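Local coordinates for cytochrome C-type biogenesis protein ccmF (Thermus thermophilus, PDB 6ZMQ) that binds heme b and, as a membrane-bound cytochrome c heme lyase, probably handles heme during cytochrome c maturation, at residues T102-T105 / P106-A109; V379-L382 / G383-P387; P403-N406 / Q407-A410. One frame throughout, in Å; residues are numbered along the deposited sequence.

Contact 1: T102-T105 / P106-A109; sequences TLVT and PWAA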
loop_
_atom_site.group_PDB
_atom_site.type_symbol
_atom_site.label_atom_id
_atom_site.label_comp_id
_atom_site.label_asym_id
_atom_site.label_seq_id
_atom_site.Cartn_x
_atom_site.Cartn_y
_atom_site.Cartn_z
ATOM N N THR A 102 12.792 18.799 -5.628
ATOM C CA THR A 102 13.734 18.421 -6.678
ATOM C C THR A 102 14.317 17.030 -6.465
ATOM O O THR A 102 14.784 16.418 -7.431
ATOM C CB THR A 102 14.885 19.424 -6.788
ATOM O OG1 THR A 102 15.400 19.719 -5.484
ATOM C CG2 THR A 102 14.437 20.699 -7.465
ATOM N N LEU A 103 14.312 16.519 -5.231
ATOM C CA LEU A 103 14.783 15.161 -4.999
ATOM C C LEU A 103 13.671 14.126 -5.111
ATOM O O LEU A 103 13.971 12.929 -5.190
ATOM C CB LEU A 103 15.479 15.031 -3.633
ATOM C CG LEU A 103 16.706 15.920 -3.356
ATOM C CD1 LEU A 103 16.686 16.510 -1.942
ATOM C CD2 LEU A 103 18.029 15.203 -3.651
ATOM N N VAL A 104 12.406 14.545 -5.115
ATOM C CA VAL A 104 11.280 13.638 -5.302
ATOM C C VAL A 104 10.591 13.851 -6.646
ATOM O O VAL A 104 9.603 13.171 -6.950
ATOM C CB VAL A 104 10.281 13.738 -4.140
ATOM C CG1 VAL A 104 11.001 13.596 -2.800
ATOM C CG2 VAL A 104 9.482 15.033 -4.205
ATOM N N THR A 105 11.105 14.757 -7.469
ATOM C CA THR A 105 10.836 14.794 -8.910
ATOM C C THR A 105 11.389 13.592 -9.710
ATOM O O THR A 105 10.710 13.190 -10.667
ATOM C CB THR A 105 11.355 16.124 -9.481
ATOM O OG1 THR A 105 10.813 17.192 -8.705
ATOM C CG2 THR A 105 10.851 16.381 -10.892
ATOM N N PRO A 106 12.529 12.936 -9.388
ATOM C CA PRO A 106 12.902 11.723 -10.157
ATOM C C PRO A 106 11.968 10.512 -10.053
ATOM O O PRO A 106 12.324 9.468 -10.597
ATOM C CB PRO A 106 14.282 11.357 -9.589
ATOM C CG PRO A 106 14.835 12.595 -9.234
ATOM C CD PRO A 106 13.722 13.340 -8.602
ATOM N N TRP A 107 10.810 10.593 -9.381
ATOM C CA TRP A 107 9.725 9.655 -9.642
ATOM C C TRP A 107 8.380 10.368 -9.786
ATOM O O TRP A 107 7.342 9.770 -9.484
ATOM C CB TRP A 107 9.682 8.556 -8.557
ATOM C CG TRP A 107 9.443 8.998 -7.146
ATOM C CD1 TRP A 107 8.236 9.176 -6.532
ATOM C CD2 TRP A 107 10.439 9.299 -6.157
ATOM N NE1 TRP A 107 8.419 9.573 -5.229
ATOM C CE2 TRP A 107 9.763 9.661 -4.977
ATOM C CE3 TRP A 107 11.838 9.308 -6.158
ATOM C CZ2 TRP A 107 10.439 10.024 -3.813
ATOM C CZ3 TRP A 107 12.510 9.669 -4.998
ATOM C CH2 TRP A 107 11.806 10.021 -3.847
ATOM N N ALA A 108 8.377 11.619 -10.269
ATOM C CA ALA A 108 7.149 12.417 -10.327
ATOM C C ALA A 108 6.180 11.905 -11.391
ATOM O O ALA A 108 5.047 11.517 -11.081
ATOM C CB ALA A 108 7.481 13.891 -10.574
ATOM N N ALA A 109 6.591 11.920 -12.656
ATOM C CA ALA A 109 5.776 11.320 -13.701
ATOM C C ALA A 109 6.295 9.915 -14.011
ATOM O O ALA A 109 6.990 9.301 -13.202
ATOM C CB ALA A 109 5.725 12.211 -14.939
#
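Val104 and Trp107 carry the apolar half of this local contact, where the chain leaves the short helix 99-104. The indole turns one face to the Val104 backbone. Val104 CA sits 4.0 Å from the centroid of the Trp107 six-membered ring and 13° off its normal, a CH-pi contact over the face, and the carbonyl oxygen of Val104 stands above that same face. The isopropyl group reaches the outer benzo corner, with Val104 CB 3.7 Å from Trp107 CZ2 and CG1 near both CZ2 and CH2. A chi1 of 61° sets the Trp107 ring over its own backbone, flanked by N and C, and folds it back against the preceding residues.

The polar part is a beta turn from Thr105 to Ala108, with Pro106 in its second position. Ala108 N donates to Thr105 O over 2.8 Å at an N-H...O angle of 158°, coming in well above the carbonyl plane. Beside this bond, Thr105 CG2 meets Ala108 CB at 4.2 Å. Pro106 brings no N-H; its CD instead rests 3.4 Å from Leu103 O and 3.5 Å from Thr102 O.

Elsewhere, Trp107 NE1 is hydrogen-bonded to Ala187 O, and its ring touches Pro190 and Val191 of helix 185-213. Ala109 then takes the N-cap position of helix 110-129. The chemistry is consistent with a proline helping to end the helical bonding, since it has no N-H to offer Thr102 O, and with a turn steadied by an indole whose face packs on it while its N-H ties it to a neighbouring helix.

Contact 2: V379-L382 / G383-P387; sequences VVVL and GTFYP
Thr384 reaches back one helical turn to Val380, and both of its donors end on the same oxygen. Thr384 N bonds to Val380 O at 2.9 Å with an N-H...O angle of 155°, while Thr384 OG1 donates to it at 3.0 Å; the two arrive from opposite faces of the carbonyl plane. The hydroxyl can do this because it stands beside its own backbone N, opposite the carbonyl carbon (chi1 -75°). Gly383 N gives the preceding bond, to Val379 O at 2.8 Å. Gly383 and Val380 are buried here, where the helix is covered by its neighbours: Thr384 touches Asn262 and Phe405, and Val380 packs on Ile266 of helix 266-284.

The other side is slacker, and Leu382, Phe385 and Tyr386 lie on the surface. Phe385 N still bonds to Val381 O, at 3.2 Å, but the side chains only graze, with Val381 CG1 4.4 Å from Phe385 CD2. The Tyr386 ring leads away from the turn. A valine in place of Thr384 would probably leave Val380 O with the backbone amide as its one strong donor among these residues and lose the hydroxyl's tie across the turn.

This is the last turn of helix 362-384, which is predicted to cross the membrane. The threonine hydroxyl spends its proton on a carbonyl of its own helix. The chemistry implies a helix end whose main-chain bonds run on as far as Phe385, with that hydroxyl adding a second donor at Val380 O on the covered side.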
loop_
_atom_site.group_PDB
_atom_site.type_symbol
_atom_site.label_atom_id
_atom_site.label_comp_id
_atom_site.label_asym_id
_atom_site.label_seq_id
_atom_site.Cartn_x
_atom_site.Cartn_y
_atom_site.Cartn_z
ATOM N N VAL A 379 -14.523 -10.171 -5.231
ATOM C CA VAL A 379 -15.745 -9.382 -5.405
ATOM C C VAL A 379 -15.421 -7.955 -5.862
ATOM O O VAL A 379 -16.146 -7.390 -6.690
ATOM C CB VAL A 379 -16.598 -9.428 -4.112
ATOM C CG1 VAL A 379 -17.770 -8.491 -4.162
ATOM C CG2 VAL A 379 -17.210 -10.808 -3.949
ATOM N N VAL A 380 -14.301 -7.382 -5.404
ATOM C CA VAL A 380 -13.920 -6.036 -5.844
ATOM C C VAL A 380 -13.501 -6.039 -7.321
ATOM O O VAL A 380 -13.902 -5.152 -8.093
ATOM C CB VAL A 380 -12.827 -5.468 -4.910
ATOM C CG1 VAL A 380 -12.216 -4.194 -5.451
ATOM C CG2 VAL A 380 -13.403 -5.187 -3.526
ATOM N N VAL A 381 -12.770 -7.077 -7.754
ATOM C CA VAL A 381 -12.402 -7.214 -9.168
ATOM C C VAL A 381 -13.637 -7.519 -10.024
ATOM O O VAL A 381 -13.841 -6.911 -11.085
ATOM C CB VAL A 381 -11.303 -8.285 -9.326
ATOM C CG1 VAL A 381 -11.263 -8.878 -10.740
ATOM C CG2 VAL A 381 -9.931 -7.717 -8.944
ATOM N N LEU A 382 -14.509 -8.421 -9.543
ATOM C CA LEU A 382 -15.723 -8.797 -10.262
ATOM C C LEU A 382 -16.740 -7.661 -10.305
ATOM O O LEU A 382 -17.614 -7.666 -11.170
ATOM C CB LEU A 382 -16.327 -10.057 -9.620
ATOM C CG LEU A 382 -17.457 -10.912 -10.223
ATOM C CD1 LEU A 382 -17.242 -12.366 -9.837
ATOM C CD2 LEU A 382 -18.827 -10.473 -9.715
ATOM N N GLY A 383 -16.664 -6.711 -9.372
ATOM C CA GLY A 383 -17.555 -5.563 -9.408
ATOM C C GLY A 383 -17.022 -4.428 -10.261
ATOM O O GLY A 383 -17.799 -3.686 -10.872
ATOM N N THR A 384 -15.694 -4.226 -10.239
ATOM C CA THR A 384 -15.039 -3.202 -11.059
ATOM C C THR A 384 -15.271 -3.434 -12.555
ATOM O O THR A 384 -15.581 -2.495 -13.301
ATOM C CB THR A 384 -13.539 -3.164 -10.721
ATOM O OG1 THR A 384 -13.350 -2.512 -9.457
ATOM C CG2 THR A 384 -12.709 -2.420 -11.776
ATOM N N PHE A 385 -15.198 -4.687 -12.996
ATOM C CA PHE A 385 -15.328 -5.019 -14.407
ATOM C C PHE A 385 -16.754 -5.403 -14.788
ATOM O O PHE A 385 -17.013 -5.696 -15.959
ATOM C CB PHE A 385 -14.361 -6.153 -14.763
ATOM C CG PHE A 385 -12.904 -5.758 -14.709
ATOM C CD1 PHE A 385 -12.512 -4.430 -14.863
ATOM C CD2 PHE A 385 -11.928 -6.718 -14.468
ATOM C CE1 PHE A 385 -11.172 -4.075 -14.804
ATOM C CE2 PHE A 385 -10.588 -6.369 -14.403
ATOM C CZ PHE A 385 -10.211 -5.046 -14.572
ATOM N N TYR A 386 -17.675 -5.403 -13.824
ATOM C CA TYR A 386 -19.076 -5.709 -14.117
ATOM C C TYR A 386 -19.771 -4.640 -14.965
ATOM O O TYR A 386 -20.658 -5.019 -15.744
ATOM C CB TYR A 386 -19.818 -5.987 -12.796
ATOM C CG TYR A 386 -21.326 -5.955 -12.794
ATOM C CD1 TYR A 386 -22.055 -6.930 -13.468
ATOM C CD2 TYR A 386 -22.023 -5.009 -12.048
ATOM C CE1 TYR A 386 -23.442 -6.938 -13.443
ATOM C CE2 TYR A 386 -23.412 -5.005 -12.014
ATOM C CZ TYR A 386 -24.114 -5.972 -12.716
ATOM O OH TYR A 386 -25.490 -5.978 -12.690
ATOM N N PRO A 387 -19.463 -3.301 -14.858
ATOM C CA PRO A 387 -19.813 -2.395 -15.966
ATOM C C PRO A 387 -18.958 -2.553 -17.220
ATOM O O PRO A 387 -19.400 -2.172 -18.308
ATOM C CB PRO A 387 -19.635 -1.003 -15.343
ATOM C CG PRO A 387 -19.898 -1.219 -13.918
ATOM C CD PRO A 387 -19.190 -2.502 -13.642
#

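Contact 3: P403-N406 / Q407-A410; sequences PFFN and QVSA. With PTY (phosphatidylethanolamine), chain H.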
loop_
_atom_site.group_PDB
_atom_site.type_symbol
_atom_site.label_atom_id
_atom_site.label_comp_id
_atom_site.label_asym_id
_atom_site.label_seq_id
_atom_site.Cartn_x
_atom_site.Cartn_y
_atom_site.Cartn_z
ATOM N N PRO A 403 -22.672 1.620 -3.284
ATOM C CA PRO A 403 -23.533 0.679 -2.528
ATOM C C PRO A 403 -23.178 -0.794 -2.678
ATOM O O PRO A 403 -23.272 -1.526 -1.679
ATOM C CB PRO A 403 -24.940 0.973 -3.079
ATOM C CG PRO A 403 -24.712 1.728 -4.349
ATOM C CD PRO A 403 -23.550 2.577 -3.992
ATOM N N PHE A 404 -22.773 -1.228 -3.885
ATOM C CA PHE A 404 -22.240 -2.576 -4.112
ATOM C C PHE A 404 -21.060 -2.856 -3.186
ATOM O O PHE A 404 -21.079 -3.835 -2.433
ATOM C CB PHE A 404 -21.816 -2.715 -5.589
ATOM C CG PHE A 404 -21.597 -4.153 -6.102
ATOM C CD1 PHE A 404 -21.738 -5.292 -5.297
ATOM C CD2 PHE A 404 -21.193 -4.337 -7.423
ATOM C CE1 PHE A 404 -21.499 -6.560 -5.805
ATOM C CE2 PHE A 404 -20.959 -5.606 -7.937
ATOM C CZ PHE A 404 -21.112 -6.715 -7.127
ATOM N N PHE A 405 -20.046 -1.989 -3.212
ATOM C CA PHE A 405 -18.815 -2.276 -2.485
ATOM C C PHE A 405 -19.000 -2.158 -0.975
ATOM O O PHE A 405 -18.413 -2.942 -0.223
ATOM C CB PHE A 405 -17.675 -1.398 -2.998
ATOM C CG PHE A 405 -17.236 -1.749 -4.394
ATOM C CD1 PHE A 405 -17.045 -3.081 -4.743
ATOM C CD2 PHE A 405 -16.992 -0.764 -5.344
ATOM C CE1 PHE A 405 -16.643 -3.429 -6.016
ATOM C CE2 PHE A 405 -16.582 -1.108 -6.624
ATOM C CZ PHE A 405 -16.410 -2.444 -6.956
ATOM N N ASN A 406 -19.850 -1.233 -0.513
ATOM C CA ASN A 406 -20.125 -1.145 0.921
ATOM C C ASN A 406 -20.914 -2.358 1.422
ATOM O O ASN A 406 -20.591 -2.932 2.478
ATOM C CB ASN A 406 -20.864 0.152 1.240
ATOM C CG ASN A 406 -19.941 1.362 1.267
ATOM O OD1 ASN A 406 -18.723 1.230 1.395
ATOM N ND2 ASN A 406 -20.524 2.549 1.174
ATOM N N GLN A 407 -21.944 -2.778 0.670
ATOM C CA GLN A 407 -22.785 -3.875 1.133
ATOM C C GLN A 407 -22.085 -5.222 0.993
ATOM O O GLN A 407 -22.491 -6.198 1.635
ATOM C CB GLN A 407 -24.137 -3.872 0.410
ATOM C CG GLN A 407 -24.208 -4.638 -0.901
ATOM C CD GLN A 407 -25.413 -4.226 -1.723
ATOM O OE1 GLN A 407 -26.028 -3.194 -1.464
ATOM N NE2 GLN A 407 -25.761 -5.038 -2.710
ATOM N N VAL A 408 -21.062 -5.320 0.134
ATOM C CA VAL A 408 -20.249 -6.536 0.171
ATOM C C VAL A 408 -19.172 -6.449 1.255
ATOM O O VAL A 408 -18.801 -7.470 1.841
ATOM C CB VAL A 408 -19.659 -6.898 -1.214
ATOM C CG1 VAL A 408 -20.772 -7.115 -2.242
ATOM C CG2 VAL A 408 -18.623 -5.899 -1.701
ATOM N N SER A 409 -18.656 -5.246 1.554
ATOM C CA SER A 409 -17.507 -5.148 2.452
ATOM C C SER A 409 -17.903 -5.325 3.913
ATOM O O SER A 409 -17.105 -5.830 4.711
ATOM C CB SER A 409 -16.781 -3.819 2.248
ATOM O OG SER A 409 -16.536 -3.589 0.872
ATOM N N ALA A 410 -19.114 -4.898 4.286
ATOM C CA ALA A 410 -19.483 -4.962 5.703
ATOM C C ALA A 410 -19.699 -6.391 6.238
ATOM O O ALA A 410 -19.208 -6.672 7.350
ATOM C CB ALA A 410 -20.661 -4.014 5.971
HETATM C C1 PTY H . -24.355 1.252 7.260
HETATM C C2 PTY H . -26.794 -4.237 4.010
HETATM C C3 PTY H . -27.687 -3.470 4.984
HETATM O O4 PTY H . -23.025 1.577 6.975
HETATM C C5 PTY H . -25.848 -0.557 8.124
HETATM C C6 PTY H . -24.404 -0.172 7.810
HETATM O O7 PTY H . -23.624 -0.264 8.969
HETATM C C8 PTY H . -22.523 -1.117 8.822
HETATM O O10 PTY H . -21.425 -0.665 8.788
HETATM C C11 PTY H . -22.754 -2.623 8.681
HETATM C C12 PTY H . -22.151 -3.395 9.852
HETATM C C13 PTY H . -23.034 -4.610 10.143
HETATM C C14 PTY H . -22.812 -5.684 9.076
HETATM C C15 PTY H . -23.626 -6.935 9.402
HETATM C C16 PTY H . -22.731 -8.086 9.874
HETATM C C17 PTY H . -23.624 -9.193 10.444
HETATM C C18 PTY H . -22.830 -10.436 10.862
HETATM C C19 PTY H . -23.730 -11.318 11.737
HETATM C C20 PTY H . -22.943 -12.221 12.695
HETATM C C21 PTY H . -23.868 -12.684 13.828
HETATM C C22 PTY H . -24.072 -14.204 13.807
HETATM C C23 PTY H . -24.877 -14.657 15.030
HETATM C C24 PTY H . -24.657 -16.149 15.290
HETATM C C25 PTY H . -25.094 -16.504 16.710
HETATM C C26 PTY H . -24.109 -17.517 17.289
HETATM C C27 PTY H . -24.767 -18.894 17.333
HETATM C C28 PTY H . -23.686 -19.972 17.317
HETATM C C29 PTY H . -23.046 -20.007 15.930
HETATM C C30 PTY H . -22.832 2.222 5.748
HETATM C C31 PTY H . -21.526 2.037 4.974
HETATM O O30 PTY H . -23.677 2.922 5.305
HETATM C C32 PTY H . -20.724 0.873 5.554
HETATM C C33 PTY H . -19.457 0.659 4.726
HETATM C C34 PTY H . -18.968 -0.774 4.914
HETATM C C35 PTY H . -18.394 -0.933 6.318
HETATM C C36 PTY H . -16.982 -1.503 6.216
HETATM C C37 PTY H . -16.681 -2.369 7.437
HETATM C C38 PTY H . -15.297 -2.975 7.235
HETATM C C39 PTY H . -14.673 -3.288 8.589
HETATM C C40 PTY H . -13.159 -3.386 8.436
HETATM C C41 PTY H . -12.696 -4.631 9.190
HETATM C C42 PTY H . -11.172 -4.694 9.204
HETATM C C43 PTY H . -10.682 -4.992 7.790
HETATM C C44 PTY H . -9.221 -5.441 7.817
HETATM P P1 PTY H . -27.715 -1.272 6.396
HETATM O O11 PTY H . -26.922 -2.537 5.698
HETATM O O12 PTY H . -28.629 -1.786 7.480
HETATM O O13 PTY H . -28.552 -0.579 5.351
HETATM O O14 PTY H . -26.648 -0.189 7.036
HETATM N N1 PTY H . -27.498 -5.390 3.471
#
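The carbonyl oxygen of Asn406 receives two amides from the next turn: Ala410 N at 3.1 Å, with an N-H...O angle of 151°, and Ser409 N at 3.2 Å in a weak bond. Just before it in the same helix, Val408 N donates to Phe404 O and Gln407 N to Pro403 O, both at 3.0 Å. Val408 gives one methyl to each phenylalanine. Its CG1 lies 3.7 Å from Phe404 CE1, the side chains crossing at a slant, whereas CG2 comes loosely to the edge of the Phe405 ring, near its plane. Phe404 has CG anti to the backbone N (chi1 -164°), which brings the CD1-CE1 side of its ring to Val408 CG1.

The bonds from Ala410, Val408 and Gln407 follow the i to i+4 pattern of an alpha helix, and the weak one from Ser409 is an i to i+3 side branch. They belong to the opening turns of helix 402-422, with Asn406 and Ala410 one turn apart on the side that meets a bound phosphatidylethanolamine. Asn406 OD1 approaches C33 of one acyl chain of the lipid at 3.5 Å, and Ala410 CB meets C11 of the other chain at 3.7 Å. The Asn406 amide is held at both ends by outside partners: OD1 accepts from Trp257 NE1, and ND2 is hydrogen-bonded to the sugar of a dodecyl maltoside. Trp257 also meets the Phe405 ring, with the planes about 35° apart.

In the fold
From the N terminus, contact 1 comes first, turning the chain from helix 99-104 into helix 110-129. Contact 2 follows much later, finishing helix 362-384, and contact 3 starts helix 402-422, the next helix of the chain. Each is a short local turn, so none nests in or crosses another, and none closes a long loop. Contact 1 stands apart, its centre about 33 Å from that of contact 2 and about 37 Å from that of contact 3. Contacts 2 and 3 touch where their helices pack: Val379 CG1 lies 3.7 Å from Val408 CG2, and Gly383 CA 3.7 Å from Phe404 CE2, while the Phe405 ring rests on Val380 and Thr384.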